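Local coordinates for aspartate-semialdehyde dehydrogenase (Candida albicans, PDB 3HSK), which catalyses the NADPH-dependent reductive dephosphorylation of 4-phospho-L-aspartate to L-aspartate semialdehyde, the second step in making methionine and threonine, at residues Val133-Val137 with Ile166-Ser170; Gln313-Leu318 with Gly335-Gly341; Thr197-Ser203 with Cys263-Ile269; Lys86-Leu92 with Ser112-Leu118. All blocks are in the same frame, centred on the assembly; numbering follows the deposited sequence.

Contact 1: residues Val133-Val137 with Ile166-Ser170; sequences VPLVV and IICIS
L135 and C168 pair in parallel where the short strand 135-136 lies along strand 165-169, the two joined through helix 146-157 as a beta-alpha-beta unit at the end of the seven-stranded parallel sheet of the NAD-binding domain. Two nearly straight backbone bonds hold the pairing: C168 N donates to P134 O (3.0 Å), and V136 N donates to C168 O (3.0 Å, 177° at the hydrogen).

V133, just ahead of the strand, sends its branches to different neighbours. Its CB stands 4.2 Å from I166 O. With CG1 anti to the backbone N (chi1 171°), that methyl reaches past the same carbonyl to touch C168 SG at 3.7 Å, while CG2 meets the CG2 methyl of I166. P134 and V136 both pack on I167: the proline ring crosses it at about a right angle, and V136 CG2 rests on I167 CG2; I371 of helix 364-376 packs against V136 and I167 there.

Past the paired residues the chains drift apart, and a water bridges them, donating to both V136 O and S170 O. S170 leads toward C172, the predicted acyl-thioester cysteine, and its hydroxyl is hydrogen-bonded to E234 of helix 227-238. That same OG is flanked by the L135 side chain, whose CD1 lies 3.3 Å from it.

Contact 2: residues Gln313-Leu318 with Gly335-Gly341; sequences QTIHVL and GYGVSVG
Strands 315-318 and 338-341 run parallel, their axes 4.8 Å apart at closest approach and inclined by 25°, with I315, H316 and V317 paired to V338, S339 and V340. They belong to a beta-alpha-beta unit in which helix 326-329 lies between the strands in sequence, and 315-318 is an outermost strand of the mixed sheet in the dimerisation domain. The ladder opens at T314 O, which accepts a well-directed bond from V338 N and a weak one from G337 N. It continues through H316, whose N donates to V338 O and whose O accepts from V340 N, and L318 N then donates to V340 O.

On one face I315 CG1 runs alongside V338 CG2, while I315 CG2 reaches on to V340 CG2 at 3.7 Å. Helix 288-297 covers this side through L295, and A179 of helix 172-188 touches V338, whose side chain lies about 8 Å from that of C172, the predicted active-site cysteine.

The other face carries the aromatic pair. H316 and Y336 form an offset stack, ring centroids 4.8 Å apart and planes 13° from parallel. H316 CG is turned anti to its backbone N (chi1 -170°), which carries the imidazole out toward the hydroxyl end of the tyrosine. Q313 O lies obliquely to the phenol ring, near CD2. H316 CB makes a CH-pi contact almost exactly on the ring normal, 3.5 Å from the Y336 ring centroid.

Contact 3: residues Thr197-Ser203 with Cys263-Ile269; sequences TTLQAIS and CNRVPVI
The end of strand 191-199, in the mixed sheet of the dimerisation domain, and the residues after it run alongside the loop that follows strand 258-262 and leads to H272, the predicted proton acceptor. The backbones bridge at Q200 and R265: Q200 N donates to N264 O, and Q200 O accepts from V266 N. P267 then makes an inverse gamma turn, after which the chains join again through I202 N to V268 O (2.8 Å) and S203 N to I269 O.

N264 grips the end of the strand with its side chain. Its ND2 donates to T198 O at 3.0 Å, a bond lying in the carbonyl plane and in the amide plane as well, while the backbone N of N264 uses T198 OG1. Q200 NE2 is hydrogen-bonded to E227, and the glutamine side chain packs beside H272.

R265 starts away from the strand but returns: bends at chi2 (80°) and chi3 (64°) fold the chain back over Q200 O. The side chain of V266 is directed toward the 197-203 segment and sets CG1 against L199 CB at 4.0 Å. I220 of the second subunit packs on both L199 and V266, and D218 of that subunit accepts from I269 N, so this seam also lines the dimer interface. R265 NH1 donates to A201 O (2.8 Å), 19° out of the guanidinium plane, and to a water that Q200 NE2 also reaches weakly.

Contact 4: residues Lys86-Leu92 with Ser112-Leu118; sequences KPEGNFL and SFVEAGL
F113 drives its ring edge into the face of F91, the planes standing at 82° and the centroids 5.2 Å apart. The meeting is off-centre: F113 CZ lies over the F91 face, displaced toward its rim, and CE2 comes to 3.6 Å from F91 CD1. While its edge is spent on F91, one face of the F113 ring is covered by P87. P87 CB lies 4.1 Å from the F113 ring centroid, only 4° off the normal, in a CH-pi contact, and CD of the proline approaches CE1 near the rim. The K86-P87 peptide also packs on the F113 ring, K86 C near CZ and P87 N near CE1.

P87 also meets the helix end, with CG toward S112 O and CB against A116 CB at 3.6 Å. These residues connect the loop after strand 83-84 with the last turn of helix 103-115 in the NAD-binding domain, on the side where F91 and F113 both touch L25 of strand 20-25. The helix finishes in a Schellman motif with positive phi (87°) at G117, and L118 beyond it is directed toward the loop. There the L118 side chain straddles a backbone carbonyl: F91 O lies 3.5 Å from L118 CD1 and 3.6 Å from L118 CD2. L92 CD2 reaches A116 O at 4.0 Å.

From the N terminus, contact 4 closes first, bringing the end of helix 103-115 back to the loop after strand 83-84 within the NAD-binding domain. Contact 1 follows, closing the crossover through helix 146-157 at the far end of the same parallel sheet. Contact 3 then spans the longest loop, 59 residues between its segments, and contact 2 closes last. None nests in or crosses another. Contacts 2 and 3 both reach the mixed sheet, toward its two ends, with centres 19 Å apart. Contacts 1 and 4 touch directly where I166 CB packs on V114 CG2 at 3.9 Å, whereas contacts 2 and 4 lie on opposite sides of the chain's centre.

Contact 1: residues Val133-Val137 with Ile166-Ser170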
loop_
_atom_site.group_PDB
_atom_site.type_symbol
_atom_site.label_atom_id
_atom_site.label_comp_id
_atom_site.label_asym_id
_atom_site.label_seq_id
_atom_site.Cartn_x
_atom_site.Cartn_y
_atom_site.Cartn_z
ATOM N N VAL A 133 27.070 -16.571 -5.382
ATOM C CA VAL A 133 25.811 -17.178 -5.809
ATOM C C VAL A 133 24.907 -16.177 -6.528
ATOM O O VAL A 133 24.516 -15.160 -5.945
ATOM C CB VAL A 133 25.059 -17.847 -4.628
ATOM C CG1 VAL A 133 23.651 -18.290 -5.054
ATOM C CG2 VAL A 133 25.859 -19.025 -4.102
ATOM N N PRO A 134 24.581 -16.458 -7.806
ATOM C CA PRO A 134 23.665 -15.590 -8.531
ATOM C C PRO A 134 22.282 -15.591 -7.891
ATOM O O PRO A 134 21.757 -16.648 -7.527
ATOM C CB PRO A 134 23.620 -16.214 -9.934
ATOM C CG PRO A 134 24.853 -17.020 -10.031
ATOM C CD PRO A 134 25.061 -17.561 -8.653
ATOM N N LEU A 135 21.729 -14.399 -7.717
ATOM C CA LEU A 135 20.363 -14.241 -7.251
ATOM C C LEU A 135 19.575 -13.714 -8.430
ATOM O O LEU A 135 19.695 -12.547 -8.797
ATOM C CB LEU A 135 20.303 -13.292 -6.054
ATOM C CG LEU A 135 18.930 -12.946 -5.477
ATOM C CD1 LEU A 135 18.191 -14.182 -4.964
ATOM C CD2 LEU A 135 19.102 -11.911 -4.380
ATOM N N VAL A 136 18.777 -14.593 -9.022
ATOM C CA VAL A 136 18.256 -14.384 -10.362
ATOM C C VAL A 136 16.732 -14.294 -10.417
ATOM O O VAL A 136 16.028 -15.213 -9.994
ATOM C CB VAL A 136 18.767 -15.499 -11.339
ATOM C CG1 VAL A 136 18.125 -15.374 -12.712
ATOM C CG2 VAL A 136 20.291 -15.450 -11.467
ATOM N N VAL A 137 16.246 -13.159 -10.908
ATOM C CA VAL A 137 14.905 -13.039 -11.458
ATOM C C VAL A 137 15.144 -13.180 -12.959
ATOM O O VAL A 137 15.647 -12.244 -13.591
ATOM C CB VAL A 137 14.279 -11.664 -11.130
ATOM C CG1 VAL A 137 12.937 -11.472 -11.843
ATOM C CG2 VAL A 137 14.126 -11.484 -9.629
ATOM N N ILE A 166 25.099 -23.522 -7.365
ATOM C CA ILE A 166 23.740 -23.148 -6.991
ATOM C C ILE A 166 23.367 -21.758 -7.530
ATOM O O ILE A 166 24.152 -20.808 -7.444
ATOM C CB ILE A 166 23.505 -23.274 -5.451
ATOM C CG1 ILE A 166 22.056 -22.928 -5.078
ATOM C CG2 ILE A 166 24.518 -22.444 -4.666
ATOM C CD1 ILE A 166 21.640 -23.366 -3.681
ATOM N N ILE A 167 22.177 -21.672 -8.116
ATOM C CA ILE A 167 21.561 -20.402 -8.487
ATOM C C ILE A 167 20.275 -20.230 -7.678
ATOM O O ILE A 167 19.441 -21.127 -7.637
ATOM C CB ILE A 167 21.276 -20.329 -10.015
ATOM C CG1 ILE A 167 22.597 -20.193 -10.787
ATOM C CG2 ILE A 167 20.320 -19.183 -10.346
ATOM C CD1 ILE A 167 22.500 -20.569 -12.239
ATOM N N CYS A 168 20.132 -19.076 -7.033
ATOM C CA CYS A 168 18.994 -18.816 -6.155
ATOM C C CYS A 168 17.860 -18.033 -6.826
ATOM O O CYS A 168 18.096 -17.116 -7.615
ATOM C CB CYS A 168 19.460 -18.117 -4.881
ATOM S SG CYS A 168 20.293 -19.222 -3.708
ATOM N N ILE A 169 16.631 -18.415 -6.496
ATOM C CA ILE A 169 15.423 -17.786 -7.024
ATOM C C ILE A 169 14.917 -16.746 -6.028
ATOM O O ILE A 169 14.706 -17.061 -4.859
ATOM C CB ILE A 169 14.281 -18.824 -7.254
ATOM C CG1 ILE A 169 14.787 -20.069 -7.995
ATOM C CG2 ILE A 169 13.106 -18.174 -7.983
ATOM C CD1 ILE A 169 13.845 -21.271 -7.924
ATOM N N SER A 170 14.723 -15.512 -6.491
ATOM C CA SER A 170 14.128 -14.459 -5.659
ATOM C C SER A 170 12.637 -14.687 -5.476
ATOM O O SER A 170 12.003 -15.374 -6.283
ATOM C CB SER A 170 14.349 -13.078 -6.274
ATOM O OG SER A 170 15.465 -12.437 -5.694
HETATM O O HOH W 1 13.239 -14.857 -8.899
#

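Contact 2: residues Gln313-Leu318 with Gly335-Gly341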
loop_
_atom_site.group_PDB
_atom_site.type_symbol
_atom_site.label_atom_id
_atom_site.label_comp_id
_atom_site.label_asym_id
_atom_site.label_seq_id
_atom_site.Cartn_x
_atom_site.Cartn_y
_atom_site.Cartn_z
ATOM N N GLN A 313 6.993 -10.307 -24.375
ATOM C CA GLN A 313 6.861 -9.097 -23.583
ATOM C C GLN A 313 6.672 -9.456 -22.102
ATOM O O GLN A 313 5.760 -10.208 -21.745
ATOM C CB GLN A 313 5.683 -8.264 -24.106
ATOM C CG GLN A 313 5.575 -8.215 -25.649
ATOM C CD GLN A 313 6.841 -7.692 -26.331
ATOM O OE1 GLN A 313 7.243 -8.188 -27.387
ATOM N NE2 GLN A 313 7.474 -6.691 -25.725
ATOM N N THR A 314 7.546 -8.930 -21.250
ATOM C CA THR A 314 7.467 -9.192 -19.813
ATOM C C THR A 314 6.476 -8.276 -19.084
ATOM O O THR A 314 6.049 -8.592 -17.972
ATOM C CB THR A 314 8.855 -9.097 -19.113
ATOM O OG1 THR A 314 9.435 -7.806 -19.338
ATOM C CG2 THR A 314 9.792 -10.178 -19.614
ATOM N N ILE A 315 6.117 -7.152 -19.712
ATOM C CA ILE A 315 5.267 -6.145 -19.079
ATOM C C ILE A 315 4.033 -5.792 -19.910
ATOM O O ILE A 315 4.138 -5.467 -21.103
ATOM C CB ILE A 315 6.046 -4.840 -18.811
ATOM C CG1 ILE A 315 7.348 -5.125 -18.055
ATOM C CG2 ILE A 315 5.169 -3.836 -18.049
ATOM C CD1 ILE A 315 8.414 -4.076 -18.264
ATOM N N HIS A 316 2.866 -5.844 -19.272
ATOM C CA HIS A 316 1.644 -5.339 -19.886
ATOM C C HIS A 316 1.278 -3.989 -19.275
ATOM O O HIS A 316 0.835 -3.906 -18.122
ATOM C CB HIS A 316 0.492 -6.341 -19.762
ATOM C CG HIS A 316 -0.715 -5.980 -20.579
ATOM N ND1 HIS A 316 -0.632 -5.297 -21.774
ATOM C CD2 HIS A 316 -2.031 -6.233 -20.383
ATOM C CE1 HIS A 316 -1.845 -5.129 -22.270
ATOM N NE2 HIS A 316 -2.711 -5.692 -21.448
ATOM N N VAL A 317 1.504 -2.933 -20.053
ATOM C CA VAL A 317 1.142 -1.572 -19.662
ATOM C C VAL A 317 -0.373 -1.387 -19.860
ATOM O O VAL A 317 -0.906 -1.672 -20.929
ATOM C CB VAL A 317 1.960 -0.521 -20.463
ATOM C CG1 VAL A 317 1.524 0.889 -20.132
ATOM C CG2 VAL A 317 3.450 -0.680 -20.189
ATOM N N LEU A 318 -1.052 -0.939 -18.807
ATOM C CA LEU A 318 -2.497 -0.732 -18.831
ATOM C C LEU A 318 -2.828 0.751 -18.684
ATOM O O LEU A 318 -2.260 1.435 -17.830
ATOM C CB LEU A 318 -3.165 -1.534 -17.712
ATOM C CG LEU A 318 -2.929 -3.049 -17.651
ATOM C CD1 LEU A 318 -3.331 -3.574 -16.296
ATOM C CD2 LEU A 318 -3.693 -3.775 -18.742
ATOM N N GLY A 335 0.229 -14.419 -18.924
ATOM C CA GLY A 335 1.378 -14.606 -19.812
ATOM C C GLY A 335 2.490 -13.586 -19.627
ATOM O O GLY A 335 3.581 -13.758 -20.168
ATOM N N TYR A 336 2.219 -12.524 -18.867
ATOM C CA TYR A 336 3.212 -11.493 -18.584
ATOM C C TYR A 336 3.862 -11.691 -17.214
ATOM O O TYR A 336 3.272 -12.293 -16.322
ATOM C CB TYR A 336 2.576 -10.102 -18.634
ATOM C CG TYR A 336 2.031 -9.687 -19.984
ATOM C CD1 TYR A 336 0.714 -9.955 -20.333
ATOM C CD2 TYR A 336 2.827 -9.002 -20.901
ATOM C CE1 TYR A 336 0.200 -9.565 -21.565
ATOM C CE2 TYR A 336 2.321 -8.605 -22.144
ATOM C CZ TYR A 336 1.006 -8.894 -22.463
ATOM O OH TYR A 336 0.489 -8.511 -23.683
ATOM N N GLY A 337 5.074 -11.167 -17.053
ATOM C CA GLY A 337 5.749 -11.171 -15.762
ATOM C C GLY A 337 4.987 -10.309 -14.778
ATOM O O GLY A 337 4.678 -10.737 -13.664
ATOM N N VAL A 338 4.678 -9.090 -15.214
ATOM C CA VAL A 338 3.933 -8.122 -14.423
ATOM C C VAL A 338 2.914 -7.362 -15.280
ATOM O O VAL A 338 3.080 -7.231 -16.502
ATOM C CB VAL A 338 4.868 -7.090 -13.726
ATOM C CG1 VAL A 338 5.732 -7.757 -12.643
ATOM C CG2 VAL A 338 5.735 -6.328 -14.746
ATOM N N SER A 339 1.855 -6.885 -14.637
ATOM C CA SER A 339 0.996 -5.867 -15.219
ATOM C C SER A 339 1.356 -4.583 -14.513
ATOM O O SER A 339 1.570 -4.581 -13.299
ATOM C CB SER A 339 -0.482 -6.175 -14.990
ATOM O OG SER A 339 -0.855 -7.395 -15.599
ATOM N N VAL A 340 1.440 -3.499 -15.272
ATOM C CA VAL A 340 1.791 -2.209 -14.718
ATOM C C VAL A 340 0.766 -1.169 -15.170
ATOM O O VAL A 340 0.436 -1.086 -16.356
ATOM C CB VAL A 340 3.231 -1.782 -15.123
ATOM C CG1 VAL A 340 3.537 -0.378 -14.629
ATOM C CG2 VAL A 340 4.266 -2.764 -14.580
ATOM N N GLY A 341 0.257 -0.391 -14.216
ATOM C CA GLY A 341 -0.731 0.642 -14.512
ATOM C C GLY A 341 -0.459 1.945 -13.791
ATOM O O GLY A 341 0.453 2.035 -12.966
#

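Contact 3: residues Thr197-Ser203 with Cys263-Ile269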
loop_
_atom_site.group_PDB
_atom_site.type_symbol
_atom_site.label_atom_id
_atom_site.label_comp_id
_atom_site.label_asym_id
_atom_site.label_seq_id
_atom_site.Cartn_x
_atom_site.Cartn_y
_atom_site.Cartn_z
ATOM N N THR A 197 5.321 0.030 -1.527
ATOM C CA THR A 197 4.395 -0.480 -0.533
ATOM C C THR A 197 3.645 -1.640 -1.170
ATOM O O THR A 197 2.982 -1.474 -2.201
ATOM C CB THR A 197 3.414 0.587 -0.034
ATOM O OG1 THR A 197 4.146 1.663 0.566
ATOM C CG2 THR A 197 2.472 0.003 1.006
ATOM N N THR A 198 3.762 -2.817 -0.560
ATOM C CA THR A 198 3.132 -3.997 -1.123
ATOM C C THR A 198 1.746 -4.273 -0.529
ATOM O O THR A 198 1.451 -3.935 0.619
ATOM C CB THR A 198 4.021 -5.247 -1.020
ATOM O OG1 THR A 198 3.965 -5.775 0.311
ATOM C CG2 THR A 198 5.481 -4.925 -1.399
ATOM N N LEU A 199 0.901 -4.870 -1.354
ATOM C CA LEU A 199 -0.386 -5.369 -0.942
ATOM C C LEU A 199 -0.375 -6.833 -1.350
ATOM O O LEU A 199 -0.706 -7.171 -2.484
ATOM C CB LEU A 199 -1.510 -4.584 -1.633
ATOM C CG LEU A 199 -1.713 -3.113 -1.238
ATOM C CD1 LEU A 199 -0.770 -2.189 -1.982
ATOM C CD2 LEU A 199 -3.139 -2.683 -1.508
ATOM N N GLN A 200 0.043 -7.695 -0.425
ATOM C CA GLN A 200 0.348 -9.092 -0.757
ATOM C C GLN A 200 -0.772 -10.079 -0.471
ATOM O O GLN A 200 -1.413 -10.028 0.572
ATOM C CB GLN A 200 1.676 -9.530 -0.132
ATOM C CG GLN A 200 2.859 -8.882 -0.825
ATOM C CD GLN A 200 4.167 -9.063 -0.106
ATOM O OE1 GLN A 200 4.724 -8.107 0.421
ATOM N NE2 GLN A 200 4.680 -10.289 -0.091
ATOM N N ALA A 201 -0.977 -10.981 -1.425
ATOM C CA ALA A 201 -2.028 -11.979 -1.380
ATOM C C ALA A 201 -1.661 -13.147 -0.472
ATOM O O ALA A 201 -0.497 -13.304 -0.084
ATOM C CB ALA A 201 -2.314 -12.473 -2.778
ATOM N N ILE A 202 -2.659 -13.970 -0.152
ATOM C CA ILE A 202 -2.506 -15.088 0.786
ATOM C C ILE A 202 -1.632 -16.212 0.242
ATOM O O ILE A 202 -0.732 -16.694 0.939
ATOM C CB ILE A 202 -3.878 -15.697 1.172
ATOM C CG1 ILE A 202 -4.739 -14.660 1.889
ATOM C CG2 ILE A 202 -3.699 -16.960 2.037
ATOM C CD1 ILE A 202 -6.223 -14.975 1.833
ATOM N N SER A 203 -1.909 -16.620 -0.998
ATOM C CA SER A 203 -1.346 -17.843 -1.580
ATOM C C SER A 203 0.155 -17.981 -1.376
ATOM O O SER A 203 0.617 -19.012 -0.886
ATOM C CB SER A 203 -1.677 -17.937 -3.068
ATOM O OG SER A 203 -1.063 -16.876 -3.783
ATOM N N CYS A 263 5.717 -3.661 3.625
ATOM C CA CYS A 263 4.974 -4.824 3.171
ATOM C C CYS A 263 3.728 -5.095 3.995
ATOM O O CYS A 263 3.745 -4.973 5.222
ATOM C CB CYS A 263 5.880 -6.052 3.116
ATOM S SG CYS A 263 7.318 -5.787 2.058
ATOM N N ASN A 264 2.654 -5.469 3.299
ATOM C CA ASN A 264 1.354 -5.708 3.916
ATOM C C ASN A 264 0.687 -6.938 3.320
ATOM O O ASN A 264 0.765 -7.174 2.116
ATOM C CB ASN A 264 0.427 -4.505 3.728
ATOM C CG ASN A 264 1.065 -3.194 4.149
ATOM O OD1 ASN A 264 0.995 -2.802 5.308
ATOM N ND2 ASN A 264 1.677 -2.497 3.194
ATOM N N ARG A 265 0.044 -7.723 4.178
ATOM C CA ARG A 265 -0.826 -8.808 3.744
ATOM C C ARG A 265 -2.250 -8.270 3.637
ATOM O O ARG A 265 -2.709 -7.528 4.506
ATOM C CB ARG A 265 -0.775 -9.973 4.739
ATOM C CG ARG A 265 -1.519 -11.234 4.285
ATOM C CD ARG A 265 -0.702 -12.063 3.294
ATOM N NE ARG A 265 0.520 -12.587 3.899
ATOM C CZ ARG A 265 1.553 -13.084 3.225
ATOM N NH1 ARG A 265 1.540 -13.129 1.895
ATOM N NH2 ARG A 265 2.616 -13.525 3.886
ATOM N N VAL A 266 -2.939 -8.642 2.567
ATOM C CA VAL A 266 -4.304 -8.179 2.328
ATOM C C VAL A 266 -5.240 -9.370 2.116
ATOM O O VAL A 266 -4.768 -10.465 1.837
ATOM C CB VAL A 266 -4.384 -7.197 1.121
ATOM C CG1 VAL A 266 -3.761 -5.846 1.478
ATOM C CG2 VAL A 266 -3.752 -7.809 -0.123
ATOM N N PRO A 267 -6.568 -9.168 2.270
ATOM C CA PRO A 267 -7.502 -10.287 2.083
ATOM C C PRO A 267 -7.774 -10.568 0.603
ATOM O O PRO A 267 -8.890 -10.386 0.113
ATOM C CB PRO A 267 -8.776 -9.834 2.824
ATOM C CG PRO A 267 -8.514 -8.418 3.306
ATOM C CD PRO A 267 -7.267 -7.923 2.642
ATOM N N VAL A 268 -6.732 -11.010 -0.092
ATOM C CA VAL A 268 -6.783 -11.315 -1.518
ATOM C C VAL A 268 -6.117 -12.672 -1.706
ATOM O O VAL A 268 -5.066 -12.954 -1.119
ATOM C CB VAL A 268 -6.093 -10.196 -2.356
ATOM C CG1 VAL A 268 -5.857 -10.625 -3.811
ATOM C CG2 VAL A 268 -6.923 -8.914 -2.306
ATOM N N ILE A 269 -6.747 -13.529 -2.495
ATOM C CA ILE A 269 -6.260 -14.898 -2.635
ATOM C C ILE A 269 -5.007 -15.014 -3.508
ATOM O O ILE A 269 -4.040 -15.663 -3.106
ATOM C CB ILE A 269 -7.385 -15.847 -3.093
ATOM C CG1 ILE A 269 -8.377 -16.029 -1.949
ATOM C CG2 ILE A 269 -6.824 -17.211 -3.514
ATOM C CD1 ILE A 269 -9.784 -16.259 -2.403
HETATM O O HOH W 2 3.956 -13.490 0.561
#

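Contact 4: residues Lys86-Leu92 with Ser112-Leu118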
loop_
_atom_site.group_PDB
_atom_site.type_symbol
_atom_site.label_atom_id
_atom_site.label_comp_id
_atom_site.label_asym_id
_atom_site.label_seq_id
_atom_site.Cartn_x
_atom_site.Cartn_y
_atom_site.Cartn_z
ATOM N N LYS A 86 19.198 -36.651 -0.382
ATOM C CA LYS A 86 20.633 -36.920 -0.456
ATOM C C LYS A 86 21.063 -37.053 -1.916
ATOM O O LYS A 86 20.323 -37.612 -2.725
ATOM C CB LYS A 86 20.991 -38.203 0.294
ATOM C CG LYS A 86 20.946 -38.107 1.805
ATOM C CD LYS A 86 21.359 -39.443 2.410
ATOM C CE LYS A 86 20.701 -39.675 3.757
ATOM N NZ LYS A 86 20.635 -41.130 4.074
ATOM N N PRO A 87 22.264 -36.545 -2.260
ATOM C CA PRO A 87 22.729 -36.629 -3.648
ATOM C C PRO A 87 23.136 -38.067 -3.973
ATOM O O PRO A 87 24.324 -38.407 -3.987
ATOM C CB PRO A 87 23.922 -35.669 -3.679
ATOM C CG PRO A 87 24.445 -35.662 -2.277
ATOM C CD PRO A 87 23.249 -35.879 -1.382
ATOM N N GLU A 88 22.125 -38.892 -4.236
ATOM C CA GLU A 88 22.265 -40.338 -4.225
ATOM C C GLU A 88 21.296 -40.960 -5.212
ATOM O O GLU A 88 20.161 -40.492 -5.358
ATOM C CB GLU A 88 21.932 -40.848 -2.827
ATOM C CG GLU A 88 22.868 -41.893 -2.279
ATOM C CD GLU A 88 22.721 -42.033 -0.774
ATOM O OE1 GLU A 88 21.629 -42.443 -0.315
ATOM O OE2 GLU A 88 23.695 -41.720 -0.053
ATOM N N GLY A 89 21.746 -42.018 -5.881
ATOM C CA GLY A 89 20.901 -42.774 -6.799
ATOM C C GLY A 89 20.371 -41.945 -7.954
ATOM O O GLY A 89 21.127 -41.566 -8.851
ATOM N N ASN A 90 19.068 -41.667 -7.921
ATOM C CA ASN A 90 18.400 -40.902 -8.974
ATOM C C ASN A 90 18.808 -39.434 -9.004
ATOM O O ASN A 90 18.867 -38.825 -10.075
ATOM C CB ASN A 90 16.875 -41.016 -8.851
ATOM C CG ASN A 90 16.350 -42.382 -9.269
ATOM O OD1 ASN A 90 16.881 -43.021 -10.185
ATOM N ND2 ASN A 90 15.294 -42.835 -8.600
ATOM N N PHE A 91 19.080 -38.873 -7.826
ATOM C CA PHE A 91 19.489 -37.474 -7.711
ATOM C C PHE A 91 20.833 -37.200 -8.385
ATOM O O PHE A 91 21.015 -36.144 -8.992
ATOM C CB PHE A 91 19.497 -37.010 -6.249
ATOM C CG PHE A 91 18.165 -36.498 -5.770
ATOM C CD1 PHE A 91 17.563 -35.403 -6.386
ATOM C CD2 PHE A 91 17.516 -37.103 -4.703
ATOM C CE1 PHE A 91 16.331 -34.921 -5.950
ATOM C CE2 PHE A 91 16.281 -36.629 -4.256
ATOM C CZ PHE A 91 15.687 -35.537 -4.886
ATOM N N LEU A 92 21.757 -38.155 -8.299
ATOM C CA LEU A 92 23.040 -38.044 -8.996
ATOM C C LEU A 92 22.896 -38.122 -10.517
ATOM O O LEU A 92 23.841 -37.810 -11.254
ATOM C CB LEU A 92 24.035 -39.099 -8.499
ATOM C CG LEU A 92 25.059 -38.639 -7.456
ATOM C CD1 LEU A 92 25.697 -39.836 -6.758
ATOM C CD2 LEU A 92 26.133 -37.746 -8.093
ATOM N N SER A 112 25.633 -30.095 0.139
ATOM C CA SER A 112 26.071 -31.440 -0.234
ATOM C C SER A 112 25.703 -31.785 -1.678
ATOM O O SER A 112 26.438 -32.516 -2.354
ATOM C CB SER A 112 25.548 -32.493 0.742
ATOM O OG SER A 112 24.167 -32.336 0.981
ATOM N N PHE A 113 24.581 -31.249 -2.157
ATOM C CA PHE A 113 24.222 -31.386 -3.573
ATOM C C PHE A 113 25.244 -30.704 -4.492
ATOM O O PHE A 113 25.702 -31.309 -5.462
ATOM C CB PHE A 113 22.785 -30.918 -3.845
ATOM C CG PHE A 113 21.762 -32.012 -3.689
ATOM C CD1 PHE A 113 21.450 -32.521 -2.428
ATOM C CD2 PHE A 113 21.130 -32.553 -4.803
ATOM C CE1 PHE A 113 20.516 -33.553 -2.281
ATOM C CE2 PHE A 113 20.195 -33.581 -4.667
ATOM C CZ PHE A 113 19.893 -34.083 -3.401
ATOM N N VAL A 114 25.612 -29.467 -4.162
ATOM C CA VAL A 114 26.653 -28.739 -4.888
ATOM C C VAL A 114 27.982 -29.501 -4.814
ATOM O O VAL A 114 28.637 -29.704 -5.842
ATOM C CB VAL A 114 26.816 -27.279 -4.376
ATOM C CG1 VAL A 114 28.045 -26.604 -5.000
ATOM C CG2 VAL A 114 25.565 -26.463 -4.682
ATOM N N GLU A 115 28.348 -29.941 -3.605
ATOM C CA GLU A 115 29.558 -30.749 -3.382
ATOM C C GLU A 115 29.607 -32.009 -4.245
ATOM O O GLU A 115 30.685 -32.411 -4.688
ATOM C CB GLU A 115 29.724 -31.111 -1.901
ATOM C CG GLU A 115 30.235 -29.959 -1.043
ATOM C CD GLU A 115 30.211 -30.248 0.455
ATOM O OE1 GLU A 115 29.587 -31.242 0.893
ATOM O OE2 GLU A 115 30.816 -29.458 1.211
ATOM N N ALA A 116 28.444 -32.609 -4.502
ATOM C CA ALA A 116 28.352 -33.805 -5.354
ATOM C C ALA A 116 28.431 -33.502 -6.854
ATOM O O ALA A 116 28.305 -34.411 -7.688
ATOM C CB ALA A 116 27.083 -34.589 -5.034
ATOM N N GLY A 117 28.623 -32.226 -7.189
ATOM C CA GLY A 117 28.780 -31.792 -8.576
ATOM C C GLY A 117 27.483 -31.495 -9.300
ATOM O O GLY A 117 27.445 -31.467 -10.530
ATOM N N LEU A 118 26.417 -31.251 -8.546
ATOM C CA LEU A 118 25.094 -31.101 -9.152
ATOM C C LEU A 118 24.696 -29.643 -9.381
ATOM O O LEU A 118 25.231 -28.729 -8.745
ATOM C CB LEU A 118 24.032 -31.860 -8.337
ATOM C CG LEU A 118 24.139 -33.397 -8.348
ATOM C CD1 LEU A 118 23.265 -34.037 -7.270
ATOM C CD2 LEU A 118 23.796 -33.977 -9.720
#